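Local coordinates for phenol hydroxylase component phN (Pseudomonas stutzeri, PDB 3U52), which probably serves as the diiron-bearing hydroxylase subunit that oxidises phenol with molecular oxygen in a multicomponent monooxygenase, at residues S173-S177 and V401-P405; W267-R271 and S433-I439. One frame throughout, in Å; residues are numbered along the deposited sequence.

Contact 1: residues S173-S177 and V401-P405; sequences SVPKS and VCQIP. With ZN (zinc ion), chain I.
The carboxamide of Q403 lies across the first turn of helix 173-184. S177 covers one face of this flat group. Its OG sits almost over the middle of the amide, 3.7 Å from Q403 CD, and its CB is 3.4 Å from Q403 NE2. S173 comes instead to the oxygen end, tilted somewhat from the amide plane and on the same side as S177. There S173 OG lies 2.8 Å from Q403 OE1. The carbonyl of W170 is within reach of the same hydroxyl proton. If that proton goes to Q403, it would fix the oxygen end; S177 lies over the face in either case. Q403 reaches the helix because its chain is extended beyond CG (chi2 -179°).

S177 OG is itself tied down. It donates to the S173 carbonyl, with S177 OG to S173 O at 2.8 Å. That oxygen also takes the helical bond from S177 N. The S177 hydroxyl is therefore turned back along the helix while its side still covers the amide.

The apolar part is small. Both methyls of V174 meet the I404 side chain, and V174 CG1 is 3.7 Å from I404 CG1. Beside this pair a water spans the two backbones. It donates to V174 O and to C402 O, the latter at 2.7 Å from the water oxygen. P453, of helix 453-458, touches both S173 and Q403.

On the far side of the loop, C402 SG binds zinc at 2.3 Å. The amide of I404 makes a weak, nearly straight bond to the same sulfur. Q403 has a left-handed backbone (phi 59°). This turn, with C399 and C402 as ligands and two residues between them, resembles the zinc knuckle of Cys4 sites. C432 and C436 complete the site.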
ATOM      1  N   SER A 173     -12.482  30.227 -14.896  1.00 17.93           N
ATOM      2  CA  SER A 173     -13.790  30.782 -14.500  1.00 19.39           C
ATOM      3  C   SER A 173     -15.006  29.923 -14.941  1.00 18.68           C
ATOM      4  O   SER A 173     -16.088  30.072 -14.375  1.00 18.60           O
ATOM      5  CB  SER A 173     -13.966  32.238 -14.957  1.00 19.38           C
ATOM      6  OG  SER A 173     -14.419  32.259 -16.343  1.00 22.01           O
ATOM      7  N   VAL A 174     -14.832  29.058 -15.959  1.00 18.66           N
ATOM      8  CA  VAL A 174     -15.850  28.064 -16.368  1.00 18.24           C
ATOM      9  C   VAL A 174     -16.209  27.100 -15.230  1.00 18.44           C
ATOM     10  O   VAL A 174     -17.373  27.097 -14.779  1.00 18.61           O
ATOM     11  CB  VAL A 174     -15.427  27.327 -17.664  1.00 17.85           C
ATOM     12  CG1 VAL A 174     -16.507  26.464 -18.169  1.00 20.24           C
ATOM     13  CG2 VAL A 174     -14.969  28.355 -18.750  1.00 17.69           C
ATOM     14  N   PRO A 175     -15.257  26.246 -14.751  1.00 18.31           N
ATOM     15  CA  PRO A 175     -15.631  25.476 -13.550  1.00 17.73           C
ATOM     16  C   PRO A 175     -15.964  26.296 -12.306  1.00 16.83           C
ATOM     17  O   PRO A 175     -16.874  25.919 -11.578  1.00 17.63           O
ATOM     18  CB  PRO A 175     -14.356  24.646 -13.236  1.00 17.77           C
ATOM     19  CG  PRO A 175     -13.279  25.237 -14.060  1.00 18.10           C
ATOM     20  CD  PRO A 175     -13.926  25.861 -15.254  1.00 17.59           C
ATOM     21  N   LYS A 176     -15.236  27.382 -12.047  1.00 16.48           N
ATOM     22  CA  LYS A 176     -15.497  28.207 -10.863  1.00 17.82           C
ATOM     23  C   LYS A 176     -16.928  28.788 -10.824  1.00 18.93           C
ATOM     24  O   LYS A 176     -17.641  28.626  -9.811  1.00 19.74           O
ATOM     25  CB  LYS A 176     -14.458  29.316 -10.729  1.00 16.88           C
ATOM     26  CG  LYS A 176     -14.483  29.997  -9.336  1.00 19.88           C
ATOM     27  CD  LYS A 176     -13.476  31.118  -9.307  1.00 22.10           C
ATOM     28  CE  LYS A 176     -13.848  32.206  -8.295  1.00 24.30           C
ATOM     29  NZ  LYS A 176     -13.694  31.747  -6.900  1.00 28.11           N
ATOM     30  N   SER A 177     -17.357  29.435 -11.913  1.00 17.86           N
ATOM     31  CA  SER A 177     -18.695  30.002 -11.926  1.00 18.32           C
ATOM     32  C   SER A 177     -19.803  28.929 -11.915  1.00 17.16           C
ATOM     33  O   SER A 177     -20.895  29.173 -11.389  1.00 17.79           O
ATOM     34  CB  SER A 177     -18.885  30.990 -13.103  1.00 19.20           C
ATOM     35  OG  SER A 177     -18.928  30.291 -14.332  1.00 19.57           O
ATOM     36  N   VAL A 401     -23.067  33.568 -19.216  1.00 18.54           N
ATOM     37  CA  VAL A 401     -23.554  32.530 -18.260  1.00 18.05           C
ATOM     38  C   VAL A 401     -22.440  31.498 -18.019  1.00 18.40           C
ATOM     39  O   VAL A 401     -21.947  31.380 -16.900  1.00 19.69           O
ATOM     40  CB  VAL A 401     -24.896  31.868 -18.700  1.00 17.65           C
ATOM     41  CG1 VAL A 401     -25.239  30.642 -17.836  1.00 18.89           C
ATOM     42  CG2 VAL A 401     -26.077  32.907 -18.687  1.00 17.89           C
ATOM     43  N   CYS A 402     -21.984  30.816 -19.061  1.00 18.22           N
ATOM     44  CA  CYS A 402     -21.074  29.667 -18.847  1.00 18.12           C
ATOM     45  C   CYS A 402     -19.654  30.148 -18.843  1.00 18.47           C
ATOM     46  O   CYS A 402     -18.770  29.432 -18.340  1.00 18.24           O
ATOM     47  CB  CYS A 402     -21.318  28.532 -19.893  1.00 17.43           C
ATOM     48  SG  CYS A 402     -20.825  28.934 -21.592  1.00 16.82           S
ATOM     49  N   GLN A 403     -19.461  31.404 -19.307  1.00 17.29           N
ATOM     50  CA  GLN A 403     -18.156  32.078 -19.478  1.00 18.11           C
ATOM     51  C   GLN A 403     -17.127  31.459 -20.389  1.00 17.34           C
ATOM     52  O   GLN A 403     -16.007  31.905 -20.384  1.00 15.78           O
ATOM     53  CB  GLN A 403     -17.501  32.461 -18.138  1.00 18.34           C
ATOM     54  CG  GLN A 403     -18.591  33.083 -17.191  1.00 20.41           C
ATOM     55  CD  GLN A 403     -18.049  33.521 -15.874  1.00 21.71           C
ATOM     56  OE1 GLN A 403     -16.831  33.601 -15.695  1.00 24.50           O
ATOM     57  NE2 GLN A 403     -18.938  33.807 -14.929  1.00 22.06           N
ATOM     58  N   ILE A 404     -17.505  30.508 -21.216  1.00 16.77           N
ATOM     59  CA  ILE A 404     -16.600  29.986 -22.237  1.00 16.74           C
ATOM     60  C   ILE A 404     -16.589  31.080 -23.361  1.00 18.97           C
ATOM     61  O   ILE A 404     -17.614  31.715 -23.595  1.00 17.38           O
ATOM     62  CB  ILE A 404     -17.125  28.627 -22.773  1.00 18.55           C
ATOM     63  CG1 ILE A 404     -17.230  27.618 -21.623  1.00 18.38           C
ATOM     64  CG2 ILE A 404     -16.165  28.033 -23.888  1.00 19.01           C
ATOM     65  CD1 ILE A 404     -17.759  26.220 -21.991  1.00 22.54           C
ATOM     66  N   PRO A 405     -15.444  31.306 -24.039  1.00 18.33           N
ATOM     67  CA  PRO A 405     -15.515  32.145 -25.217  1.00 19.84           C
ATOM     68  C   PRO A 405     -16.638  31.656 -26.136  1.00 19.31           C
ATOM     69  O   PRO A 405     -16.950  30.478 -26.164  1.00 19.89           O
ATOM     70  CB  PRO A 405     -14.193  31.899 -25.914  1.00 19.25           C
ATOM     71  CG  PRO A 405     -13.270  31.502 -24.916  1.00 21.59           C
ATOM     72  CD  PRO A 405     -14.072  30.841 -23.791  1.00 20.48           C
TER
HETATM   73 ZN    ZN I 514     -22.721  29.771 -22.505  1.00 19.70          ZN
HETATM   74  O   HOH W   1     -19.386  27.413 -16.657  1.00 19.41           O

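Contact 2: residues W267-R271 and S433-I439; sequences WRGFR and SDGCCDI. With ZN (zinc ion), chain I.
The indole of W267 lies between G435 and F270. By CH-pi contact, G435 CA sits 3.7 Å from the centroid of the five-membered ring, nearly on its normal. With no side chain, G435 lets the helix backbone come this close. F270 CD2 covers the opposite face. At the ring edge and in its plane is C436 SG, a zinc ligand, 3.4 Å from W267 NE1, a sulfur-aromatic contact.

W267 CZ2, on the rim of the indole, points at the middle of one face of the R271 guanidinium; the two planes are steeply inclined. R271 NH2 packs on S433 CB. I439 CD1 lies 4.0 Å from W267 CD1 at the ring edge and also meets R268 CG. The charged end of R268 goes to D181.

S433 is the N-cap of its helix, and S433 OG accepts from C436 N at 3.3 Å.

Replacing W267 by an alanine is likely to open a gap between G435 and F270 and to leave the zinc-bound sulfur of C436 without its aromatic neighbour.

The axes of segments 267-271 and 434-439 come within 10.4 Å, their directions 134° apart; these lie on helices 254-283 and 434-442. Helix 321-327 touches W267 through V323, helix 444-447 meets R268 and I439 through Y447, and strand 427-431 leads into S433.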
ATOM      1  N   TRP A 267     -27.675  21.919 -18.907  1.00 15.73           N
ATOM      2  CA  TRP A 267     -27.014  22.764 -19.889  1.00 16.16           C
ATOM      3  C   TRP A 267     -25.684  23.332 -19.347  1.00 16.05           C
ATOM      4  O   TRP A 267     -24.663  23.268 -20.008  1.00 15.78           O
ATOM      5  CB  TRP A 267     -27.943  23.837 -20.482  1.00 15.39           C
ATOM      6  CG  TRP A 267     -27.209  24.529 -21.610  1.00 13.83           C
ATOM      7  CD1 TRP A 267     -26.566  25.724 -21.559  1.00 13.65           C
ATOM      8  CD2 TRP A 267     -27.055  24.048 -22.953  1.00 15.09           C
ATOM      9  NE1 TRP A 267     -25.998  25.997 -22.769  1.00 17.55           N
ATOM     10  CE2 TRP A 267     -26.271  24.980 -23.642  1.00 15.27           C
ATOM     11  CE3 TRP A 267     -27.482  22.896 -23.626  1.00 16.79           C
ATOM     12  CZ2 TRP A 267     -25.906  24.819 -25.009  1.00 14.87           C
ATOM     13  CZ3 TRP A 267     -27.130  22.734 -24.982  1.00 16.75           C
ATOM     14  CH2 TRP A 267     -26.359  23.686 -25.652  1.00 15.79           C
ATOM     15  N   ARG A 268     -25.681  23.804 -18.099  1.00 15.53           N
ATOM     16  CA  ARG A 268     -24.421  24.175 -17.441  1.00 16.53           C
ATOM     17  C   ARG A 268     -23.402  23.010 -17.310  1.00 16.44           C
ATOM     18  O   ARG A 268     -22.200  23.209 -17.492  1.00 15.93           O
ATOM     19  CB  ARG A 268     -24.696  24.800 -16.051  1.00 15.28           C
ATOM     20  CG  ARG A 268     -25.308  26.225 -16.153  1.00 18.53           C
ATOM     21  CD  ARG A 268     -24.719  27.185 -15.037  1.00 17.73           C
ATOM     22  NE  ARG A 268     -23.314  27.485 -15.311  1.00 17.12           N
ATOM     23  CZ  ARG A 268     -22.662  28.540 -14.843  1.00 20.49           C
ATOM     24  NH1 ARG A 268     -23.272  29.392 -14.048  1.00 19.81           N
ATOM     25  NH2 ARG A 268     -21.384  28.730 -15.146  1.00 14.20           N
ATOM     26  N   GLY A 269     -23.897  21.814 -16.990  1.00 17.27           N
ATOM     27  CA  GLY A 269     -23.057  20.639 -16.876  1.00 17.66           C
ATOM     28  C   GLY A 269     -22.490  20.272 -18.243  1.00 19.16           C
ATOM     29  O   GLY A 269     -21.300  19.960 -18.365  1.00 18.34           O
ATOM     30  N   PHE A 270     -23.312  20.363 -19.285  1.00 18.40           N
ATOM     31  CA  PHE A 270     -22.817  20.100 -20.652  1.00 18.03           C
ATOM     32  C   PHE A 270     -21.655  21.081 -21.052  1.00 18.21           C
ATOM     33  O   PHE A 270     -20.621  20.680 -21.634  1.00 15.98           O
ATOM     34  CB  PHE A 270     -24.011  20.208 -21.647  1.00 18.21           C
ATOM     35  CG  PHE A 270     -23.597  20.214 -23.082  1.00 18.47           C
ATOM     36  CD1 PHE A 270     -22.840  19.181 -23.607  1.00 18.73           C
ATOM     37  CD2 PHE A 270     -23.980  21.257 -23.914  1.00 18.56           C
ATOM     38  CE1 PHE A 270     -22.479  19.188 -24.989  1.00 20.56           C
ATOM     39  CE2 PHE A 270     -23.626  21.265 -25.267  1.00 20.60           C
ATOM     40  CZ  PHE A 270     -22.874  20.228 -25.786  1.00 19.31           C
ATOM     41  N   ARG A 271     -21.818  22.374 -20.734  1.00 16.91           N
ATOM     42  CA  ARG A 271     -20.785  23.367 -21.046  1.00 16.40           C
ATOM     43  C   ARG A 271     -19.534  23.085 -20.216  1.00 17.30           C
ATOM     44  O   ARG A 271     -18.416  23.160 -20.715  1.00 16.67           O
ATOM     45  CB  ARG A 271     -21.320  24.812 -20.873  1.00 15.36           C
ATOM     46  CG  ARG A 271     -22.264  25.176 -22.046  1.00 14.37           C
ATOM     47  CD  ARG A 271     -21.445  25.186 -23.344  1.00 15.99           C
ATOM     48  NE  ARG A 271     -22.127  25.919 -24.434  1.00 18.37           N
ATOM     49  CZ  ARG A 271     -22.334  25.447 -25.657  1.00 17.20           C
ATOM     50  NH1 ARG A 271     -21.966  24.212 -26.003  1.00 20.70           N
ATOM     51  NH2 ARG A 271     -22.936  26.205 -26.541  1.00 15.84           N
ATOM     52  N   SER A 433     -25.145  30.420 -26.942  1.00 16.67           N
ATOM     53  CA  SER A 433     -26.213  29.512 -27.342  1.00 17.38           C
ATOM     54  C   SER A 433     -27.571  29.937 -26.781  1.00 18.01           C
ATOM     55  O   SER A 433     -27.641  30.776 -25.892  1.00 17.55           O
ATOM     56  CB  SER A 433     -25.940  28.134 -26.757  1.00 17.38           C
ATOM     57  OG  SER A 433     -25.809  28.279 -25.331  1.00 19.67           O
ATOM     58  N   ASP A 434     -28.636  29.293 -27.272  1.00 19.57           N
ATOM     59  CA  ASP A 434     -29.979  29.431 -26.727  1.00 19.96           C
ATOM     60  C   ASP A 434     -30.003  28.888 -25.316  1.00 19.41           C
ATOM     61  O   ASP A 434     -30.743  29.384 -24.497  1.00 20.44           O
ATOM     62  CB  ASP A 434     -31.001  28.670 -27.568  1.00 20.47           C
ATOM     63  CG  ASP A 434     -31.252  29.323 -28.943  1.00 25.22           C
ATOM     64  OD1 ASP A 434     -31.452  30.554 -29.026  1.00 25.09           O
ATOM     65  OD2 ASP A 434     -31.266  28.574 -29.932  1.00 29.20           O
ATOM     66  N   GLY A 435     -29.232  27.854 -25.020  1.00 18.19           N
ATOM     67  CA  GLY A 435     -29.351  27.227 -23.705  1.00 17.53           C
ATOM     68  C   GLY A 435     -28.929  28.185 -22.603  1.00 17.31           C
ATOM     69  O   GLY A 435     -29.600  28.292 -21.585  1.00 19.67           O
ATOM     70  N   CYS A 436     -27.829  28.903 -22.836  1.00 15.81           N
ATOM     71  CA  CYS A 436     -27.311  29.898 -21.892  1.00 17.42           C
ATOM     72  C   CYS A 436     -28.193  31.147 -21.886  1.00 17.69           C
ATOM     73  O   CYS A 436     -28.468  31.711 -20.855  1.00 16.71           O
ATOM     74  CB  CYS A 436     -25.880  30.235 -22.245  1.00 17.09           C
ATOM     75  SG  CYS A 436     -24.640  28.964 -21.651  1.00 18.68           S
ATOM     76  N   CYS A 437     -28.681  31.540 -23.049  1.00 19.16           N
ATOM     77  CA  CYS A 437     -29.648  32.636 -23.125  1.00 19.36           C
ATOM     78  C   CYS A 437     -30.858  32.387 -22.230  1.00 18.63           C
ATOM     79  O   CYS A 437     -31.250  33.270 -21.469  1.00 18.89           O
ATOM     80  CB  CYS A 437     -30.045  32.915 -24.599  1.00 18.61           C
ATOM     81  SG  CYS A 437     -30.988  34.486 -24.745  1.00 27.15           S
ATOM     82  N   ASP A 438     -31.463  31.190 -22.281  1.00 19.49           N
ATOM     83  CA  ASP A 438     -32.646  30.895 -21.483  1.00 18.67           C
ATOM     84  C   ASP A 438     -32.395  30.881 -19.987  1.00 18.55           C
ATOM     85  O   ASP A 438     -33.262  31.251 -19.202  1.00 17.29           O
ATOM     86  CB  ASP A 438     -33.245  29.554 -21.863  1.00 20.08           C
ATOM     87  CG  ASP A 438     -34.003  29.604 -23.177  1.00 24.75           C
ATOM     88  OD1 ASP A 438     -34.078  30.704 -23.809  1.00 25.18           O
ATOM     89  OD2 ASP A 438     -34.486  28.520 -23.576  1.00 24.81           O
ATOM     90  N   ILE A 439     -31.215  30.427 -19.585  1.00 17.83           N
ATOM     91  CA  ILE A 439     -30.829  30.449 -18.181  1.00 18.34           C
ATOM     92  C   ILE A 439     -30.748  31.943 -17.729  1.00 18.53           C
ATOM     93  O   ILE A 439     -31.254  32.332 -16.653  1.00 17.95           O
ATOM     94  CB  ILE A 439     -29.430  29.745 -17.985  1.00 18.06           C
ATOM     95  CG1 ILE A 439     -29.546  28.249 -18.223  1.00 18.14           C
ATOM     96  CG2 ILE A 439     -28.847  30.054 -16.582  1.00 18.00           C
ATOM     97  CD1 ILE A 439     -28.249  27.542 -18.372  1.00 17.26           C
TER
HETATM   98 ZN    ZN I 514     -22.721  29.771 -22.505  1.00 19.70          ZN

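How the contacts relate
Contacts 1 and 2 have centres 11 Å apart and share one zinc ion. Each brings one ligand, C402 from contact 1 and C436 from contact 2. Their segments alternate along the chain: 173-177, 267-271, 401-405, then 433-439. Helices 173-184 and 254-283 give the first partner of each contact, and the later zinc-binding region gives the second. The contacts also touch directly. R268 NH2 probably hydrogen-bonds to S177 OG at 3.0 Å, and V401 packs on C436. Both contacts are buried. Together they join the zinc region, including the YHS domain, to the helical body, four of whose other helices carry the iron ligands.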